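Local coordinates for protein tRNA modification GTPase MnmE (PDB 3GEE) that is a homodimeric, potassium-dependent GTPase that probably takes part, together with MnmG, in adding a carboxymethylaminomethyl group to the wobble uridine of certain tRNAs, at residues P12-P17 against S36-L41; G55-A60 against A82-A87. All blocks are in the same frame, centred on the assembly; numbering follows the deposited sequence.

Interaction 1. Residues P12-P17 against S36-L41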
ATOM      1  N   PRO A  12      31.360 -10.439  10.013  1.00103.99           N
ATOM      2  CA  PRO A  12      30.112  -9.994   9.392  1.00103.95           C
ATOM      3  C   PRO A  12      28.871 -10.286  10.249  1.00103.75           C
ATOM      4  O   PRO A  12      27.791 -10.524   9.700  1.00104.15           O
ATOM      5  CB  PRO A  12      30.078 -10.795   8.083  1.00103.84           C
ATOM      6  CG  PRO A  12      31.520 -10.955   7.720  1.00104.08           C
ATOM      7  CD  PRO A  12      32.332 -10.914   9.013  1.00104.07           C
ATOM      8  N   VAL A  13      29.037 -10.228  11.573  1.00103.27           N
ATOM      9  CA  VAL A  13      28.004 -10.551  12.575  1.00102.85           C
ATOM     10  C   VAL A  13      26.552 -10.242  12.182  1.00102.74           C
ATOM     11  O   VAL A  13      26.212  -9.087  11.917  1.00102.82           O
ATOM     12  CB  VAL A  13      28.272  -9.813  13.907  1.00102.82           C
ATOM     13  CG1 VAL A  13      27.486 -10.461  15.035  1.00102.90           C
ATOM     14  CG2 VAL A  13      29.756  -9.779  14.230  1.00102.79           C
ATOM     15  N   PRO A  14      25.687 -11.275  12.155  1.00102.52           N
ATOM     16  CA  PRO A  14      24.268 -11.044  11.880  1.00102.36           C
ATOM     17  C   PRO A  14      23.539 -10.466  13.091  1.00102.24           C
ATOM     18  O   PRO A  14      23.945 -10.711  14.230  1.00102.23           O
ATOM     19  CB  PRO A  14      23.740 -12.443  11.562  1.00102.30           C
ATOM     20  CG  PRO A  14      24.638 -13.360  12.296  1.00102.32           C
ATOM     21  CD  PRO A  14      25.988 -12.703  12.361  1.00102.44           C
ATOM     22  N   GLY A  15      22.474  -9.702  12.842  1.00102.04           N
ATOM     23  CA  GLY A  15      21.677  -9.112  13.919  1.00101.65           C
ATOM     24  C   GLY A  15      20.571 -10.038  14.383  1.00101.38           C
ATOM     25  O   GLY A  15      20.423 -11.147  13.862  1.00101.56           O
ATOM     26  N   HIS A  16      19.791  -9.590  15.365  1.00100.89           N
ATOM     27  CA  HIS A  16      18.595 -10.316  15.785  1.00100.42           C
ATOM     28  C   HIS A  16      17.655 -10.500  14.587  1.00100.36           C
ATOM     29  O   HIS A  16      17.492  -9.579  13.782  1.00100.14           O
ATOM     30  CB  HIS A  16      17.873  -9.561  16.906  1.00100.20           C
ATOM     31  CG  HIS A  16      16.886 -10.396  17.662  1.00 99.76           C
ATOM     32  ND1 HIS A  16      15.730 -10.887  17.091  1.00 99.46           N
ATOM     33  CD2 HIS A  16      16.882 -10.826  18.946  1.00 99.40           C
ATOM     34  CE1 HIS A  16      15.064 -11.591  17.988  1.00 99.57           C
ATOM     35  NE2 HIS A  16      15.739 -11.567  19.123  1.00 99.24           N
ATOM     36  N   PRO A  17      17.052 -11.698  14.442  1.00100.30           N
ATOM     37  CA  PRO A  17      16.061 -11.832  13.375  1.00100.31           C
ATOM     38  C   PRO A  17      14.933 -10.826  13.571  1.00100.37           C
ATOM     39  O   PRO A  17      14.382 -10.710  14.671  1.00100.47           O
ATOM     40  CB  PRO A  17      15.547 -13.269  13.533  1.00100.18           C
ATOM     41  CG  PRO A  17      15.949 -13.676  14.914  1.00100.20           C
ATOM     42  CD  PRO A  17      17.226 -12.954  15.191  1.00100.15           C
ATOM     43  N   SER A  36      14.919 -10.779   8.315  1.00105.24           N
ATOM     44  CA  SER A  36      16.370 -10.737   8.158  1.00104.80           C
ATOM     45  C   SER A  36      17.078 -10.959   9.484  1.00104.54           C
ATOM     46  O   SER A  36      16.522 -10.685  10.544  1.00104.63           O
ATOM     47  CB  SER A  36      16.807  -9.399   7.554  1.00104.81           C
ATOM     48  OG  SER A  36      18.218  -9.335   7.408  1.00104.74           O
ATOM     49  N   GLY A  37      18.306 -11.466   9.420  1.00104.21           N
ATOM     50  CA  GLY A  37      19.098 -11.694  10.622  1.00103.86           C
ATOM     51  C   GLY A  37      19.513 -13.129  10.865  1.00103.54           C
ATOM     52  O   GLY A  37      19.291 -14.006  10.034  1.00103.46           O
ATOM     53  N   ALA A  38      20.108 -13.356  12.028  1.00103.32           N
ATOM     54  CA  ALA A  38      20.711 -14.632  12.372  1.00103.28           C
ATOM     55  C   ALA A  38      19.742 -15.809  12.335  1.00103.28           C
ATOM     56  O   ALA A  38      18.794 -15.865  13.115  1.00103.41           O
ATOM     57  CB  ALA A  38      21.372 -14.536  13.739  1.00103.27           C
ATOM     58  N   GLY A  39      19.993 -16.745  11.422  1.00103.30           N
ATOM     59  CA  GLY A  39      19.273 -18.020  11.385  1.00103.60           C
ATOM     60  C   GLY A  39      17.868 -17.893  10.841  1.00103.83           C
ATOM     61  O   GLY A  39      16.992 -18.713  11.120  1.00103.77           O
ATOM     62  N   VAL A  40      17.669 -16.858  10.042  1.00104.11           N
ATOM     63  CA  VAL A  40      16.358 -16.508   9.539  1.00104.48           C
ATOM     64  C   VAL A  40      15.692 -17.610   8.698  1.00104.77           C
ATOM     65  O   VAL A  40      14.509 -17.903   8.880  1.00104.84           O
ATOM     66  CB  VAL A  40      16.409 -15.108   8.879  1.00104.39           C
ATOM     67  CG1 VAL A  40      15.863 -15.095   7.469  1.00104.59           C
ATOM     68  CG2 VAL A  40      15.713 -14.107   9.780  1.00104.74           C
ATOM     69  N   LEU A  41      16.441 -18.246   7.804  1.00105.05           N
ATOM     70  CA  LEU A  41      15.824 -19.274   6.965  1.00105.30           C
ATOM     71  C   LEU A  41      15.623 -20.624   7.666  1.00105.29           C
ATOM     72  O   LEU A  41      14.865 -21.468   7.187  1.00105.16           O
ATOM     73  CB  LEU A  41      16.508 -19.400   5.594  1.00105.32           C
ATOM     74  CG  LEU A  41      18.003 -19.147   5.476  1.00105.84           C
ATOM     75  CD1 LEU A  41      18.769 -20.286   6.144  1.00108.34           C
ATOM     76  CD2 LEU A  41      18.428 -18.994   4.026  1.00105.30           C
TER

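Interaction 2. Residues G55-A60 against A82-A87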
ATOM      1  N   GLY A  55      12.268 -29.564  -0.657  1.00109.34           N
ATOM      2  CA  GLY A  55      13.524 -28.810  -0.651  1.00108.63           C
ATOM      3  C   GLY A  55      13.474 -27.694   0.377  1.00108.13           C
ATOM      4  O   GLY A  55      12.833 -26.664   0.151  1.00108.34           O
ATOM      5  N   LYS A  56      14.127 -27.903   1.518  1.00107.34           N
ATOM      6  CA  LYS A  56      14.098 -26.928   2.609  1.00106.70           C
ATOM      7  C   LYS A  56      14.755 -25.600   2.230  1.00106.37           C
ATOM      8  O   LYS A  56      15.698 -25.562   1.438  1.00106.46           O
ATOM      9  CB  LYS A  56      14.726 -27.501   3.882  1.00106.62           C
ATOM     10  CG  LYS A  56      13.757 -28.318   4.725  1.00106.63           C
ATOM     11  CD  LYS A  56      14.448 -28.979   5.910  1.00106.75           C
ATOM     12  CE  LYS A  56      13.622 -30.155   6.432  1.00107.01           C
ATOM     13  NZ  LYS A  56      14.387 -31.050   7.348  1.00106.20           N
ATOM     14  N   LEU A  57      14.233 -24.518   2.798  1.00105.78           N
ATOM     15  CA  LEU A  57      14.749 -23.174   2.558  1.00105.24           C
ATOM     16  C   LEU A  57      16.198 -23.010   3.012  1.00104.79           C
ATOM     17  O   LEU A  57      17.010 -22.416   2.304  1.00104.62           O
ATOM     18  CB  LEU A  57      13.853 -22.130   3.244  1.00105.25           C
ATOM     19  CG  LEU A  57      12.845 -21.292   2.445  1.00105.19           C
ATOM     20  CD1 LEU A  57      12.269 -22.005   1.225  1.00105.29           C
ATOM     21  CD2 LEU A  57      11.726 -20.826   3.364  1.00105.33           C
ATOM     22  N   ALA A  58      16.518 -23.540   4.190  1.00104.26           N
ATOM     23  CA  ALA A  58      17.874 -23.469   4.721  1.00103.94           C
ATOM     24  C   ALA A  58      18.885 -24.203   3.834  1.00103.80           C
ATOM     25  O   ALA A  58      20.092 -24.034   3.995  1.00103.77           O
ATOM     26  CB  ALA A  58      17.915 -24.011   6.144  1.00103.96           C
ATOM     27  N   GLU A  59      18.381 -24.998   2.893  1.00103.50           N
ATOM     28  CA  GLU A  59      19.211 -25.757   1.966  1.00103.30           C
ATOM     29  C   GLU A  59      19.288 -25.106   0.586  1.00102.83           C
ATOM     30  O   GLU A  59      19.880 -25.666  -0.333  1.00103.00           O
ATOM     31  CB  GLU A  59      18.654 -27.170   1.804  1.00103.35           C
ATOM     32  CG  GLU A  59      18.634 -28.016   3.070  1.00103.74           C
ATOM     33  CD  GLU A  59      17.963 -29.371   2.854  1.00103.91           C
ATOM     34  OE1 GLU A  59      17.111 -29.493   1.939  1.00104.35           O
ATOM     35  OE2 GLU A  59      18.290 -30.318   3.602  1.00104.96           O
ATOM     36  N   ALA A  60      18.695 -23.929   0.442  1.00102.47           N
ATOM     37  CA  ALA A  60      18.528 -23.308  -0.871  1.00101.88           C
ATOM     38  C   ALA A  60      19.611 -22.288  -1.188  1.00101.53           C
ATOM     39  O   ALA A  60      20.171 -21.661  -0.291  1.00101.32           O
ATOM     40  CB  ALA A  60      17.162 -22.666  -0.969  1.00101.97           C
ATOM     41  N   ALA A  82       8.499 -17.789  -1.303  1.00100.34           N
ATOM     42  CA  ALA A  82       9.632 -17.403  -0.472  1.00100.26           C
ATOM     43  C   ALA A  82      10.838 -17.116  -1.348  1.00100.23           C
ATOM     44  O   ALA A  82      11.130 -17.872  -2.278  1.00100.47           O
ATOM     45  CB  ALA A  82       9.944 -18.476   0.555  1.00100.12           C
ATOM     46  N   LEU A  83      11.518 -16.010  -1.066  1.00 99.98           N
ATOM     47  CA  LEU A  83      12.730 -15.655  -1.786  1.00 99.76           C
ATOM     48  C   LEU A  83      13.910 -15.700  -0.833  1.00 99.99           C
ATOM     49  O   LEU A  83      14.018 -14.873   0.083  1.00100.29           O
ATOM     50  CB  LEU A  83      12.613 -14.275  -2.433  1.00 99.54           C
ATOM     51  CG  LEU A  83      13.730 -13.820  -3.378  1.00 99.46           C
ATOM     52  CD1 LEU A  83      14.115 -14.906  -4.364  1.00 99.59           C
ATOM     53  CD2 LEU A  83      13.315 -12.569  -4.126  1.00 99.60           C
ATOM     54  N   VAL A  84      14.790 -16.672  -1.053  1.00 99.67           N
ATOM     55  CA  VAL A  84      15.973 -16.840  -0.223  1.00 99.50           C
ATOM     56  C   VAL A  84      17.080 -15.894  -0.695  1.00 99.33           C
ATOM     57  O   VAL A  84      17.311 -15.750  -1.896  1.00 99.05           O
ATOM     58  CB  VAL A  84      16.456 -18.321  -0.239  1.00 99.61           C
ATOM     59  CG1 VAL A  84      17.728 -18.497   0.575  1.00 99.29           C
ATOM     60  CG2 VAL A  84      15.357 -19.252   0.284  1.00 99.55           C
ATOM     61  N   PHE A  85      17.717 -15.225   0.263  1.00 99.25           N
ATOM     62  CA  PHE A  85      18.935 -14.457   0.031  1.00 99.40           C
ATOM     63  C   PHE A  85      19.939 -14.938   1.057  1.00100.00           C
ATOM     64  O   PHE A  85      19.579 -15.208   2.210  1.00 99.88           O
ATOM     65  CB  PHE A  85      18.733 -12.966   0.276  1.00 99.10           C
ATOM     66  CG  PHE A  85      17.790 -12.295  -0.670  1.00 98.60           C
ATOM     67  CD1 PHE A  85      16.435 -12.186  -0.364  1.00 98.83           C
ATOM     68  CD2 PHE A  85      18.259 -11.718  -1.837  1.00 98.58           C
ATOM     69  CE1 PHE A  85      15.552 -11.544  -1.224  1.00 98.23           C
ATOM     70  CE2 PHE A  85      17.386 -11.072  -2.705  1.00 99.32           C
ATOM     71  CZ  PHE A  85      16.027 -10.983  -2.394  1.00 98.56           C
ATOM     72  N   ARG A  86      21.206 -15.005   0.657  1.00100.71           N
ATOM     73  CA  ARG A  86      22.238 -15.547   1.530  1.00101.20           C
ATOM     74  C   ARG A  86      23.446 -14.650   1.707  1.00101.81           C
ATOM     75  O   ARG A  86      23.624 -13.664   0.989  1.00101.70           O
ATOM     76  CB  ARG A  86      22.710 -16.896   0.996  1.00101.03           C
ATOM     77  CG  ARG A  86      21.807 -18.037   1.341  1.00100.91           C
ATOM     78  CD  ARG A  86      22.552 -19.330   1.247  1.00100.81           C
ATOM     79  NE  ARG A  86      21.663 -20.462   1.452  1.00100.78           N
ATOM     80  CZ  ARG A  86      21.500 -21.096   2.609  1.00101.09           C
ATOM     81  NH1 ARG A  86      22.170 -20.722   3.692  1.00100.98           N
ATOM     82  NH2 ARG A  86      20.662 -22.117   2.673  1.00101.30           N
ATOM     83  N   ALA A  87      24.273 -15.026   2.683  1.00102.83           N
ATOM     84  CA  ALA A  87      25.658 -14.560   2.786  1.00103.59           C
ATOM     85  C   ALA A  87      25.693 -13.035   2.831  1.00104.15           C
ATOM     86  O   ALA A  87      24.937 -12.454   3.619  1.00104.28           O
ATOM     87  CB  ALA A  87      26.505 -15.139   1.642  1.00103.33           C
TER

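Interaction 1. Residues P12-P17 against S36-L41
Pro17 and Pro14 pack against a glycine-rich turn, Gly37 to Val40, where the chain passes from strand 30-36 into helix 40-47. In the Pro17 ring, CB rests on CG2 of Val40 at 3.8 Å, a purely apolar touch. One atom further, CG faces Ala38 O, and CD, which closes the ring back onto the backbone, lies 3.9 Å from that same oxygen. Nearer the N-terminus, CG of Pro14 meets CB of Ala38 (3.8 Å), and the small methyl lets the backbone of Ala38 come up to Pro14 CB as well. Between the two prolines a nearly straight hydrogen bond runs from Ala38 N to Gly15 O (2.9 Å, 172° at the hydrogen). Gly37 has backbone angles that call for glycine, and a CB there would collide with Gly15 O, His16 O and Pro17 CA. Beside it, the CA-H of Pro17 points at Ser36 O. Arg131 binds both His16 O and, weakly, Ser36 O, while Ser36 OG is hydrogen-bonded to Glu94 and Thr92. Residues Gly37 to Val40 form a type II beta turn, whose third position, also the N-cap of helix 40-47, is Gly39, with a glycine-favouring positive phi (75°); the turn is laid against the lead-in to strand 18-21, the antiparallel neighbour of strand 30-36 in the folate-binding N-terminal domain.

Interaction 2. Residues G55-A60 against A82-A87
Arg86, just beyond the end of strand 76-85, reaches the carbonyl groups of the two overlapping turns of residues 56-60, which sit on one face of the mixed sheet of the N-terminal, folate-binding domain. From CG to NE its chain is extended, long enough to bring the guanidinium edge to the backbone. NE donates to Ala60 O (2.6 Å, 163° at the hydrogen), and that oxygen lies in the guanidinium plane. NH2 adds a weak second bond to the same oxygen at 3.0 Å, so Ala60 O takes two N-H groups from one side chain. NH2 also approaches Ala58 O, but the modelled separation is too short to be trusted in detail. An arginine suits this place because NE and NH2, neighbours along one edge, can share Ala60 O; Ala58 O lies at the same edge.

The amides of the turns have other acceptors. Ala60 N bonds to Leu57 O at 2.9 Å and Glu59 N to Lys56 O at 3.1 Å, while the N-H groups of Leu57 and Ala58 are taken by the carboxylate of Asp45, from helix 40-47. Lys56 N has a weak bond to Glu59 OE1.

Below this polar layer the contact is apolar. Ala82, Val84 and Arg86 direct their side chains at the turns, whereas Leu83 and Phe85 point the other way and pack on Ala65 and Ile81 of the second subunit. Val84 CG2, anti to the carbonyl carbon and beside the backbone N, faces the turns, 4.1 Å from CB of Ala60. Leu57 crosses Val84 obliquely, its CG 3.9 Å from that CG2, and its CD2 reaches the small CB of Ala82 at 4.1 Å.

Interactions 1 and 2 follow one another along the chain, with centres 13 Å apart, and helix 40-47 joins them. Leu41, at the end of segment 36-41, makes the direct connection: its CD2 packs on Val84 CG1 at 3.6 Å and lies 4.0 Å from CZ of Arg86, and its CD1 lies 3.6 Å from CA of Ala58. Thus the helix that starts from the turn of interaction 1 places Leu41 against Val84, Ala58 and Arg86 of interaction 2. Neither contact includes a residue of the folinic acid pocket, but the side chains of Ser36 and Ala82 each stand about 9 Å from a bound folinic acid, and about 8 and 7 Å, respectively, from the side chain of Glu98, a predicted folate-binding residue.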